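Local coordinates for Adp-heptose LPS heptosyltransferase II (Escherichia coli, PDB 1PSW), which transfers the second heptose from ADP-L-glycero-beta-D-manno-heptose to heptosyl-Kdo2-lipid A during assembly of the lipopolysaccharide inner core, at residues M14-Q18 against L44-E50; I32-P38 against V51-M57; R196-Y202 against I265-D269; A285-P289 against H324-I328. One frame throughout, in Å; residues are numbered along the deposited sequence.

Interaction 1 of 4, residues M14-Q18 against L44-E50; sequences MMMSQ and LLSRMPE
In the N-terminal Rossmann-like domain of this GT-B glycosyltransferase, helix 11-27 packs against the short helix 42-45 and the loop after it, two connections of the same parallel sheet. The segment 14-18 is helical; 44-50 starts helical and includes a type I turn from Leu-45 to Met-48, with Met-48 N on Leu-45 O at 3.0 Å. CA atoms approach to 8.2 Å at Met-15 and Leu-44 and to 7.4 Å at Gln-18 and Met-48. All methionines here are selenomethionine. Met-14 (chi1 t, chi2 p, chi3 p) points toward the partner, laying SE 3.6 Å from Leu-45 CD2 and CG 3.9 Å from both Leu-44 CD2 and Met-48 CE. Met-15 sets out sideways, yet its SE comes within 4.2 Å of Leu-44 CD1. Met-16 faces away, onto helix 131-137. Ser-17 turns its hydroxyl back into the helix, OG bonding Met-14 O at 2.6 Å. Gln-18, extended (chi1 and chi2 t), lies along Met-48, whose m, t, t side chain reaches in between the two backbones. The contact is thus mostly apolar, flexible selenoether side chains against leucines, 351 Å² in all; one helical turn after Met-14, Gln-18 CG rests 4.0 Å from Met-48 SE.

Interaction 2 of 4, residues I32-P38 against V51-M57; sequences IIDVMAP and VNEAIPM
Three direct hydrogen bonds of good geometry join these segments: Asn-52 N to Ile-33 O at 2.7 Å, Val-35 N to Glu-53 O at 3.0 Å, and the side-chain bond Asn-52 ND2 to Asp-34 OD1, also 3.0 Å. Ile-55 N to Val-35 O, 3.0 Å, is weak. They pair strand 32-37 with the weakly bonded edge strand of about 51-56 in the N-terminal parallel sheet, a beta-alpha-beta unit whose crossover carries helix 42-45. The strands run parallel at 27°, axes 4.6 Å apart at closest, with CA atoms of Asp-34 and Glu-53 4.8 Å apart and those of Met-36 and Ile-55 4.7 Å. Asn-52 (phi/psi -75/-54) breaks the extended run of the edge strand. Where the strands part, a water accepts from Ala-37 N at 3.0 Å, within reach of Val-35 O and Ile-55 O, and another links Ala-37 O to Met-57 N. Asp-34 OD2 also bonds Tyr-81 and, through water, Glu-53 OE1. Asp-34, Met-36, Glu-53 and Ile-55 share one face, where Met-36 CE meets Ile-55 CG2 at 3.6 Å; Val-35 and Ala-54 face helix 42-45. Selenomethionine Met-57 (m, t, p) folds back over the strand end, its CG 3.4 Å from Met-36 CG and its SE 4.3 Å from Pro-38 CD.

Interaction 3 of 4, residues R196-Y202 against I265-D269; sequences RWPHYHY and IVTND
This is a buried, side-chain-mediated joint between the start of helix 199-211 and the C-terminal end of strand 264-268 in the second parallel sheet. Asn-268 is its hub, with 80 Å² covered. With chi1 m, its CA-CB bond points toward 196-202, and OD1 accepts from Trp-197 N at 2.8 Å and, weakly, from Tyr-202 OH at 3.1 Å. Its ND2 donates to Gly-188 O in the loop after strand 182-186, so one amide ties three chain sections together. The backbones come closest at Arg-196 and Asn-268, CA to CA 5.8 Å; Tyr-202 CA and Val-266 CA are 8.9 Å apart. Arg-196 and Trp-197 are extended, Pro-198 takes the N-cap position, and Tyr-202 N bonds back to Pro-198 O at 3.1 Å as the helix starts. One turn on, Tyr-202 (chi1 -88°) points its CA-CB bond toward the strand and its ring reaches it, CE1 lying 3.8 Å from Val-266 CG1 (chi1 t) and OH 3.6 Å from Thr-267 CA. Trp-197 CB lies 3.3 Å from Asn-268 OD1. The indole NE1 of Trp-197 bonds Ile-330 O. Loops and helix starts gathered at the C-terminal ends of parallel strands are characteristic of a Rossmann-like alpha/beta domain, here the C-terminal one of the GT-B fold.

Interaction 4 of 4, residues A285-P289 against H324-I328; sequences ALYGP and HQSLI
Leu-327, Pro-289 and Gly-288 carry much of this contact, in which the end of strand 283-287 and the loop after it meet the single-turn helix 325-328. Leu-327, with 65 Å² covered, leaves its CA sideways, but its side chain (chi1 -89°, chi2 t) swings inward: CD2 lies 4.0 Å from Leu-286 CB and 3.9 Å from Tyr-287 O, and CD1 4.3 Å from Pro-289 CD. Pro-289, covered over 52 Å², sets its ring against His-324 in a CH-pi contact, CB 4.1 Å from the imidazole centroid and 22° off the ring normal. Gly-288 sits at the closest backbone approach, its CA 4.9 Å from Ser-326 CA, 3.0 Å from Ser-326 OG and 3.7 Å from Leu-327 CG. Its phi/psi of -130/-102 is unusual, and a CB there would collide with both Ser-326 and Leu-327, so the close approach depends on the missing side chain. The direct contacts are van der Waals packing and the CH-pi contact, without a direct hydrogen bond between the segments; one water adds a polar link, donating to Tyr-287 O at 2.7 Å and Ser-326 O at 2.8 Å. His-324 (chi1 t) is the N-cap: its ND1 accepts from Ser-326 N at 3.1 Å, while Leu-327 N and Ile-328 N bond to His-324 O at 3.0 and 3.1 Å. The arrangement is a side-chain-capped helical turn seated on a glycine-proline loop at the C-terminal end of a parallel strand, in the second Rossmann-like domain of a GT-B enzyme.

How the interactions relate
From the N terminus, interactions 1 and 2 cross: 14-18 comes first, then strand 32-37, and the loop that interaction 1 closes at 44-50 runs straight into segment 51-57 of interaction 2. They share a wall, Leu-45 packing on Val-35 and Ala-54, and Met-14 on Ala-37, which joins helix layer and sheet edge in the first domain. Interactions 3 and 4 follow in series in the second domain. Interaction 3 closes a long loop from 196-202 to 265-269; interaction 4 then brings 324-328 back to the neighbouring strand, 283-287. Trp-197 packs on Leu-286 between them. Interactions 2 and 3 lie about 33 Å apart, centre to centre.

Interaction 1 of 4, residues M14-Q18 against L44-E50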
# COMPACT_ATOMS: atom_id res chain seq x y z
N MSE A 14 -5.32 0.86 -1.44
CA MSE A 14 -5.28 0.55 -2.87
C MSE A 14 -4.52 -0.75 -3.09
O MSE A 14 -4.90 -1.57 -3.92
CB MSE A 14 -4.61 1.69 -3.65
CG MSE A 14 -4.53 1.45 -5.16
SE MSE A 14 -6.28 1.17 -6.00
CE MSE A 14 -6.97 2.97 -5.84
N MSE A 15 -3.43 -0.92 -2.36
CA MSE A 15 -2.64 -2.13 -2.51
C MSE A 15 -3.53 -3.32 -2.11
O MSE A 15 -3.57 -4.34 -2.80
CB MSE A 15 -1.39 -2.04 -1.62
CG MSE A 15 -0.23 -2.97 -2.04
SE MSE A 15 0.44 -2.61 -3.83
CE MSE A 15 -0.18 -4.23 -4.74
N MSE A 16 -4.26 -3.18 -1.00
CA MSE A 16 -5.14 -4.26 -0.54
C MSE A 16 -6.24 -4.56 -1.54
O MSE A 16 -6.67 -5.70 -1.66
CB MSE A 16 -5.80 -3.89 0.80
CG MSE A 16 -4.85 -3.62 1.91
SE MSE A 16 -3.56 -5.00 2.04
CE MSE A 16 -4.70 -6.36 2.71
N SER A 17 -6.72 -3.55 -2.26
CA SER A 17 -7.79 -3.75 -3.21
C SER A 17 -7.38 -4.67 -4.35
O SER A 17 -8.22 -5.22 -5.05
CB SER A 17 -8.31 -2.42 -3.76
OG SER A 17 -7.37 -1.78 -4.60
N GLN A 18 -6.07 -4.86 -4.53
CA GLN A 18 -5.64 -5.76 -5.59
C GLN A 18 -6.17 -7.16 -5.33
O GLN A 18 -6.39 -7.92 -6.26
CB GLN A 18 -4.12 -5.81 -5.71
CG GLN A 18 -3.68 -6.53 -6.98
CD GLN A 18 -2.20 -6.84 -7.02
OE1 GLN A 18 -1.65 -7.19 -8.07
NE2 GLN A 18 -1.54 -6.73 -5.88
N LEU A 44 0.35 3.44 -9.51
CA LEU A 44 0.30 2.16 -8.81
C LEU A 44 -0.55 1.15 -9.57
O LEU A 44 -0.17 -0.02 -9.71
CB LEU A 44 -0.26 2.36 -7.40
CG LEU A 44 -0.17 1.17 -6.45
CD1 LEU A 44 1.26 0.67 -6.39
CD2 LEU A 44 -0.64 1.58 -5.06
N LEU A 45 -1.69 1.61 -10.05
CA LEU A 45 -2.59 0.76 -10.81
C LEU A 45 -1.92 0.22 -12.07
O LEU A 45 -2.21 -0.90 -12.51
CB LEU A 45 -3.84 1.54 -11.21
CG LEU A 45 -4.77 1.94 -10.06
CD1 LEU A 45 -5.77 2.98 -10.54
CD2 LEU A 45 -5.48 0.70 -9.53
N SER A 46 -1.02 1.01 -12.64
CA SER A 46 -0.33 0.59 -13.86
C SER A 46 0.60 -0.59 -13.57
O SER A 46 1.03 -1.27 -14.50
CB SER A 46 0.47 1.75 -14.46
OG SER A 46 1.66 1.99 -13.73
N ARG A 47 0.89 -0.83 -12.30
CA ARG A 47 1.75 -1.94 -11.92
C ARG A 47 0.95 -3.21 -11.65
O ARG A 47 1.54 -4.27 -11.45
CB ARG A 47 2.59 -1.59 -10.68
CG ARG A 47 3.50 -0.38 -10.84
CD ARG A 47 4.48 -0.54 -11.99
NE ARG A 47 5.21 -1.81 -11.96
CZ ARG A 47 6.22 -2.09 -12.77
NH1 ARG A 47 6.62 -1.20 -13.67
NH2 ARG A 47 6.83 -3.27 -12.70
N MSE A 48 -0.38 -3.10 -11.64
CA MSE A 48 -1.27 -4.24 -11.40
C MSE A 48 -1.81 -4.78 -12.73
O MSE A 48 -2.54 -4.09 -13.44
CB MSE A 48 -2.46 -3.82 -10.53
CG MSE A 48 -2.08 -3.36 -9.13
SE MSE A 48 -3.62 -2.76 -8.18
CE MSE A 48 -2.77 -1.50 -6.94
N PRO A 49 -1.42 -6.02 -13.08
CA PRO A 49 -1.88 -6.64 -14.33
C PRO A 49 -3.38 -6.94 -14.40
O PRO A 49 -3.94 -7.11 -15.48
CB PRO A 49 -1.02 -7.90 -14.43
CG PRO A 49 -0.79 -8.26 -13.00
CD PRO A 49 -0.50 -6.92 -12.36
N GLU A 50 -4.02 -7.02 -13.24
CA GLU A 50 -5.45 -7.30 -13.17
C GLU A 50 -6.29 -6.11 -13.62
O GLU A 50 -7.47 -6.26 -13.97
CB GLU A 50 -5.86 -7.68 -11.75
CG GLU A 50 -5.16 -8.90 -11.16
CD GLU A 50 -3.72 -8.63 -10.72
OE1 GLU A 50 -3.38 -7.46 -10.45
OE2 GLU A 50 -2.94 -9.60 -10.63

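Interaction 2 of 4, residues I32-P38 against V51-M57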
# COMPACT_ATOMS: atom_id res chain seq x y z
N ILE A 32 -13.04 -7.86 -17.02
CA ILE A 32 -12.33 -6.65 -17.44
C ILE A 32 -12.59 -5.63 -16.33
O ILE A 32 -13.73 -5.20 -16.12
CB ILE A 32 -12.88 -6.11 -18.78
CG1 ILE A 32 -12.79 -7.20 -19.86
CG2 ILE A 32 -12.10 -4.88 -19.21
CD1 ILE A 32 -11.37 -7.65 -20.15
N ILE A 33 -11.53 -5.24 -15.63
CA ILE A 33 -11.65 -4.33 -14.50
C ILE A 33 -11.07 -2.93 -14.69
O ILE A 33 -9.87 -2.77 -14.92
CB ILE A 33 -11.00 -4.95 -13.25
CG1 ILE A 33 -11.61 -6.33 -12.98
CG2 ILE A 33 -11.21 -4.04 -12.05
CD1 ILE A 33 -10.75 -7.21 -12.07
N ASP A 34 -11.93 -1.92 -14.58
CA ASP A 34 -11.51 -0.53 -14.69
C ASP A 34 -11.58 0.03 -13.27
O ASP A 34 -12.51 -0.28 -12.52
CB ASP A 34 -12.43 0.27 -15.61
CG ASP A 34 -12.33 -0.16 -17.07
OD1 ASP A 34 -11.26 -0.68 -17.46
OD2 ASP A 34 -13.30 0.03 -17.82
N VAL A 35 -10.60 0.84 -12.90
CA VAL A 35 -10.56 1.41 -11.56
C VAL A 35 -10.49 2.92 -11.61
O VAL A 35 -9.63 3.49 -12.28
CB VAL A 35 -9.35 0.89 -10.77
CG1 VAL A 35 -9.35 1.48 -9.36
CG2 VAL A 35 -9.39 -0.63 -10.70
N MSE A 36 -11.42 3.56 -10.90
CA MSE A 36 -11.46 5.01 -10.82
C MSE A 36 -10.85 5.43 -9.49
O MSE A 36 -11.30 5.00 -8.43
CB MSE A 36 -12.90 5.51 -10.90
CG MSE A 36 -12.99 7.03 -10.93
SE MSE A 36 -14.82 7.68 -10.86
CE MSE A 36 -15.31 7.33 -12.67
N ALA A 37 -9.81 6.26 -9.57
CA ALA A 37 -9.11 6.74 -8.38
C ALA A 37 -8.43 8.06 -8.71
O ALA A 37 -8.36 8.45 -9.87
CB ALA A 37 -8.07 5.71 -7.94
N PRO A 38 -7.93 8.77 -7.69
CA PRO A 38 -7.26 10.05 -7.93
C PRO A 38 -6.13 9.88 -8.95
O PRO A 38 -5.67 8.77 -9.19
CB PRO A 38 -6.74 10.43 -6.55
CG PRO A 38 -7.77 9.87 -5.64
CD PRO A 38 -8.04 8.50 -6.24
N VAL A 51 -5.69 -4.92 -13.62
CA VAL A 51 -6.41 -3.70 -13.99
C VAL A 51 -6.33 -3.38 -15.48
O VAL A 51 -5.24 -3.24 -16.05
CB VAL A 51 -5.89 -2.49 -13.18
CG1 VAL A 51 -6.54 -1.21 -13.68
CG2 VAL A 51 -6.21 -2.71 -11.71
N ASN A 52 -7.49 -3.26 -16.11
CA ASN A 52 -7.56 -2.96 -17.53
C ASN A 52 -7.24 -1.51 -17.81
O ASN A 52 -6.36 -1.21 -18.62
CB ASN A 52 -8.95 -3.28 -18.08
CG ASN A 52 -9.11 -2.90 -19.55
OD1 ASN A 52 -8.33 -3.34 -20.40
ND2 ASN A 52 -10.11 -2.07 -19.84
N GLU A 53 -7.95 -0.60 -17.15
CA GLU A 53 -7.74 0.82 -17.36
C GLU A 53 -8.01 1.65 -16.11
O GLU A 53 -8.86 1.30 -15.29
CB GLU A 53 -8.65 1.30 -18.49
CG GLU A 53 -8.39 2.72 -18.94
CD GLU A 53 -9.46 3.25 -19.87
OE1 GLU A 53 -9.77 2.56 -20.87
OE2 GLU A 53 -9.99 4.35 -19.60
N ALA A 54 -7.29 2.76 -15.98
CA ALA A 54 -7.47 3.65 -14.84
C ALA A 54 -8.30 4.85 -15.26
O ALA A 54 -7.78 5.81 -15.83
CB ALA A 54 -6.11 4.10 -14.32
N ILE A 55 -9.61 4.80 -14.99
CA ILE A 55 -10.52 5.88 -15.33
C ILE A 55 -10.08 7.19 -14.68
O ILE A 55 -10.09 7.32 -13.45
CB ILE A 55 -11.96 5.57 -14.87
CG1 ILE A 55 -12.41 4.21 -15.43
CG2 ILE A 55 -12.91 6.66 -15.32
CD1 ILE A 55 -12.34 4.11 -16.94
N PRO A 56 -9.69 8.19 -15.49
CA PRO A 56 -9.24 9.49 -14.98
C PRO A 56 -10.39 10.34 -14.44
O PRO A 56 -11.37 10.61 -15.14
CB PRO A 56 -8.58 10.12 -16.20
CG PRO A 56 -9.41 9.60 -17.33
CD PRO A 56 -9.59 8.14 -16.96
N MSE A 57 -10.25 10.77 -13.19
CA MSE A 57 -11.27 11.60 -12.56
C MSE A 57 -11.12 13.06 -12.95
O MSE A 57 -12.09 13.81 -12.96
CB MSE A 57 -11.19 11.47 -11.04
CG MSE A 57 -11.48 10.07 -10.52
SE MSE A 57 -11.26 9.98 -8.60
CE MSE A 57 -13.05 10.54 -8.09
O HOH W 1 -12.20 0.55 -20.18
O HOH W 2 -8.28 5.66 -12.02
O HOH W 3 -8.04 9.74 -12.12

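Interaction 3 of 4, residues R196-Y202 against I265-D269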
# COMPACT_ATOMS: atom_id res chain seq x y z
N ARG A 196 5.18 7.25 13.74
CA ARG A 196 6.49 7.29 13.11
C ARG A 196 7.66 6.97 14.04
O ARG A 196 7.73 7.46 15.17
CB ARG A 196 6.75 8.66 12.48
CG ARG A 196 5.93 8.94 11.25
CD ARG A 196 6.48 10.15 10.50
NE ARG A 196 5.71 11.36 10.74
CZ ARG A 196 6.12 12.59 10.44
NH1 ARG A 196 7.31 12.78 9.88
NH2 ARG A 196 5.33 13.62 10.70
N TRP A 197 8.57 6.13 13.57
CA TRP A 197 9.76 5.83 14.35
C TRP A 197 10.50 7.16 14.24
O TRP A 197 10.49 7.79 13.18
CB TRP A 197 10.55 4.72 13.69
CG TRP A 197 11.56 4.09 14.57
CD1 TRP A 197 11.42 3.75 15.88
CD2 TRP A 197 12.86 3.62 14.17
NE1 TRP A 197 12.54 3.07 16.33
CE2 TRP A 197 13.43 2.97 15.29
CE3 TRP A 197 13.57 3.65 12.96
CZ2 TRP A 197 14.70 2.40 15.25
CZ3 TRP A 197 14.84 3.07 12.92
CH2 TRP A 197 15.38 2.44 14.06
N PRO A 198 11.13 7.63 15.33
CA PRO A 198 11.87 8.90 15.32
C PRO A 198 12.89 9.11 14.21
O PRO A 198 13.66 8.21 13.87
CB PRO A 198 12.52 8.93 16.70
CG PRO A 198 11.52 8.20 17.55
CD PRO A 198 11.13 7.03 16.67
N HIS A 199 12.91 10.32 13.66
CA HIS A 199 13.85 10.67 12.61
C HIS A 199 15.29 10.37 13.04
O HIS A 199 16.11 9.94 12.23
CB HIS A 199 13.73 12.15 12.23
CG HIS A 199 13.99 13.10 13.37
ND1 HIS A 199 13.03 13.42 14.31
CD2 HIS A 199 15.10 13.80 13.71
CE1 HIS A 199 13.54 14.27 15.18
NE2 HIS A 199 14.80 14.51 14.85
N TYR A 200 15.62 10.61 14.31
CA TYR A 200 16.98 10.35 14.76
C TYR A 200 17.29 8.87 14.88
O TYR A 200 18.45 8.46 14.78
CB TYR A 200 17.26 11.07 16.08
CG TYR A 200 16.17 10.94 17.12
CD1 TYR A 200 16.14 9.87 18.01
CD2 TYR A 200 15.17 11.90 17.22
CE1 TYR A 200 15.15 9.77 18.98
CE2 TYR A 200 14.19 11.82 18.17
CZ TYR A 200 14.18 10.75 19.05
OH TYR A 200 13.20 10.69 20.00
N HIS A 201 16.27 8.04 15.10
CA HIS A 201 16.51 6.61 15.15
C HIS A 201 16.82 6.13 13.73
O HIS A 201 17.71 5.31 13.53
CB HIS A 201 15.32 5.85 15.73
CG HIS A 201 15.25 5.87 17.23
ND1 HIS A 201 16.31 6.28 18.01
CD2 HIS A 201 14.25 5.53 18.08
CE1 HIS A 201 15.96 6.19 19.29
NE2 HIS A 201 14.73 5.75 19.36
N TYR A 202 16.08 6.64 12.74
CA TYR A 202 16.35 6.25 11.36
C TYR A 202 17.77 6.68 10.98
O TYR A 202 18.46 5.97 10.26
CB TYR A 202 15.34 6.88 10.38
CG TYR A 202 14.07 6.07 10.18
CD1 TYR A 202 14.11 4.83 9.52
CD2 TYR A 202 12.83 6.52 10.65
CE1 TYR A 202 12.95 4.06 9.34
CE2 TYR A 202 11.67 5.76 10.48
CZ TYR A 202 11.73 4.54 9.83
OH TYR A 202 10.59 3.78 9.67
N ILE A 265 13.65 -3.49 3.56
CA ILE A 265 12.93 -2.25 3.81
C ILE A 265 12.64 -2.11 5.29
O ILE A 265 12.37 -3.10 5.97
CB ILE A 265 11.57 -2.24 3.06
CG1 ILE A 265 11.80 -2.40 1.55
CG2 ILE A 265 10.82 -0.96 3.37
CD1 ILE A 265 12.58 -1.26 0.90
N VAL A 266 12.72 -0.89 5.81
CA VAL A 266 12.40 -0.61 7.21
C VAL A 266 11.32 0.45 7.09
O VAL A 266 11.50 1.45 6.39
CB VAL A 266 13.60 -0.03 7.98
CG1 VAL A 266 13.21 0.25 9.43
CG2 VAL A 266 14.77 -0.99 7.93
N THR A 267 10.19 0.24 7.76
CA THR A 267 9.09 1.19 7.65
C THR A 267 8.17 1.19 8.87
O THR A 267 8.19 0.27 9.69
CB THR A 267 8.21 0.84 6.43
OG1 THR A 267 7.12 1.77 6.34
CG2 THR A 267 7.65 -0.56 6.58
N ASN A 268 7.38 2.25 8.98
CA ASN A 268 6.39 2.38 10.03
C ASN A 268 5.12 1.76 9.45
O ASN A 268 5.10 1.29 8.31
CB ASN A 268 6.11 3.86 10.33
CG ASN A 268 7.35 4.65 10.63
OD1 ASN A 268 8.16 4.28 11.48
ND2 ASN A 268 7.51 5.78 9.93
N ASP A 269 4.04 1.78 10.23
CA ASP A 269 2.75 1.28 9.78
C ASP A 269 2.23 2.33 8.80
O ASP A 269 1.64 3.33 9.21
CB ASP A 269 1.81 1.13 10.99
CG ASP A 269 0.40 0.70 10.62
OD1 ASP A 269 0.19 0.21 9.48
OD2 ASP A 269 -0.50 0.83 11.48

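Interaction 4 of 4, residues A285-P289 against H324-I328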
# COMPACT_ATOMS: atom_id res chain seq x y z
N ALA A 285 8.73 -3.96 10.03
CA ALA A 285 7.68 -2.98 10.27
C ALA A 285 7.62 -2.60 11.75
O ALA A 285 7.42 -3.44 12.62
CB ALA A 285 6.35 -3.55 9.80
N LEU A 286 7.80 -1.31 12.01
CA LEU A 286 7.81 -0.78 13.37
C LEU A 286 6.48 -0.21 13.83
O LEU A 286 5.96 0.75 13.24
CB LEU A 286 8.90 0.28 13.48
CG LEU A 286 10.24 -0.15 12.87
CD1 LEU A 286 11.26 0.97 13.06
CD2 LEU A 286 10.74 -1.44 13.53
N TYR A 287 5.93 -0.79 14.89
CA TYR A 287 4.65 -0.36 15.44
C TYR A 287 4.76 0.24 16.83
O TYR A 287 5.59 -0.18 17.64
CB TYR A 287 3.68 -1.54 15.50
CG TYR A 287 3.13 -1.97 14.17
CD1 TYR A 287 3.91 -2.69 13.26
CD2 TYR A 287 1.81 -1.68 13.81
CE1 TYR A 287 3.39 -3.10 12.04
CE2 TYR A 287 1.29 -2.08 12.59
CZ TYR A 287 2.08 -2.79 11.71
OH TYR A 287 1.55 -3.22 10.51
N GLY A 288 3.89 1.21 17.09
CA GLY A 288 3.86 1.86 18.38
C GLY A 288 2.44 1.88 18.92
O GLY A 288 1.95 0.85 19.40
N PRO A 289 1.73 3.01 18.83
CA PRO A 289 0.36 3.07 19.34
C PRO A 289 -0.65 2.21 18.56
O PRO A 289 -1.66 1.78 19.12
CB PRO A 289 0.03 4.55 19.27
CG PRO A 289 0.78 4.99 18.06
CD PRO A 289 2.12 4.31 18.24
N HIS A 324 5.52 8.83 19.83
CA HIS A 324 4.98 8.03 20.92
C HIS A 324 6.13 7.31 21.61
O HIS A 324 7.06 6.84 20.95
CB HIS A 324 3.96 7.03 20.37
CG HIS A 324 3.04 6.48 21.42
ND1 HIS A 324 3.41 5.46 22.28
CD2 HIS A 324 1.79 6.84 21.78
CE1 HIS A 324 2.42 5.22 23.12
NE2 HIS A 324 1.42 6.05 22.84
N GLN A 325 6.05 7.21 22.93
CA GLN A 325 7.10 6.55 23.70
C GLN A 325 7.38 5.12 23.24
O GLN A 325 8.52 4.66 23.26
CB GLN A 325 6.74 6.54 25.19
CG GLN A 325 7.90 6.17 26.10
CD GLN A 325 9.01 7.19 26.03
OE1 GLN A 325 8.77 8.39 26.19
NE2 GLN A 325 10.23 6.74 25.80
N SER A 326 6.32 4.42 22.83
CA SER A 326 6.46 3.03 22.39
C SER A 326 7.38 2.87 21.19
O SER A 326 8.00 1.82 21.01
CB SER A 326 5.09 2.42 22.09
OG SER A 326 4.43 3.10 21.04
N LEU A 327 7.47 3.90 20.35
CA LEU A 327 8.33 3.87 19.18
C LEU A 327 9.71 4.41 19.54
O LEU A 327 10.73 3.94 19.03
CB LEU A 327 7.71 4.68 18.03
CG LEU A 327 6.77 3.84 17.14
CD1 LEU A 327 5.88 4.72 16.29
CD2 LEU A 327 7.61 2.92 16.26
N ILE A 328 9.74 5.41 20.41
CA ILE A 328 11.01 5.97 20.86
C ILE A 328 11.78 4.85 21.56
O ILE A 328 13.00 4.76 21.44
CB ILE A 328 10.78 7.15 21.84
CG1 ILE A 328 10.22 8.35 21.07
CG2 ILE A 328 12.07 7.51 22.55
CD1 ILE A 328 9.70 9.48 21.95
O HOH W 4 6.46 -0.37 20.19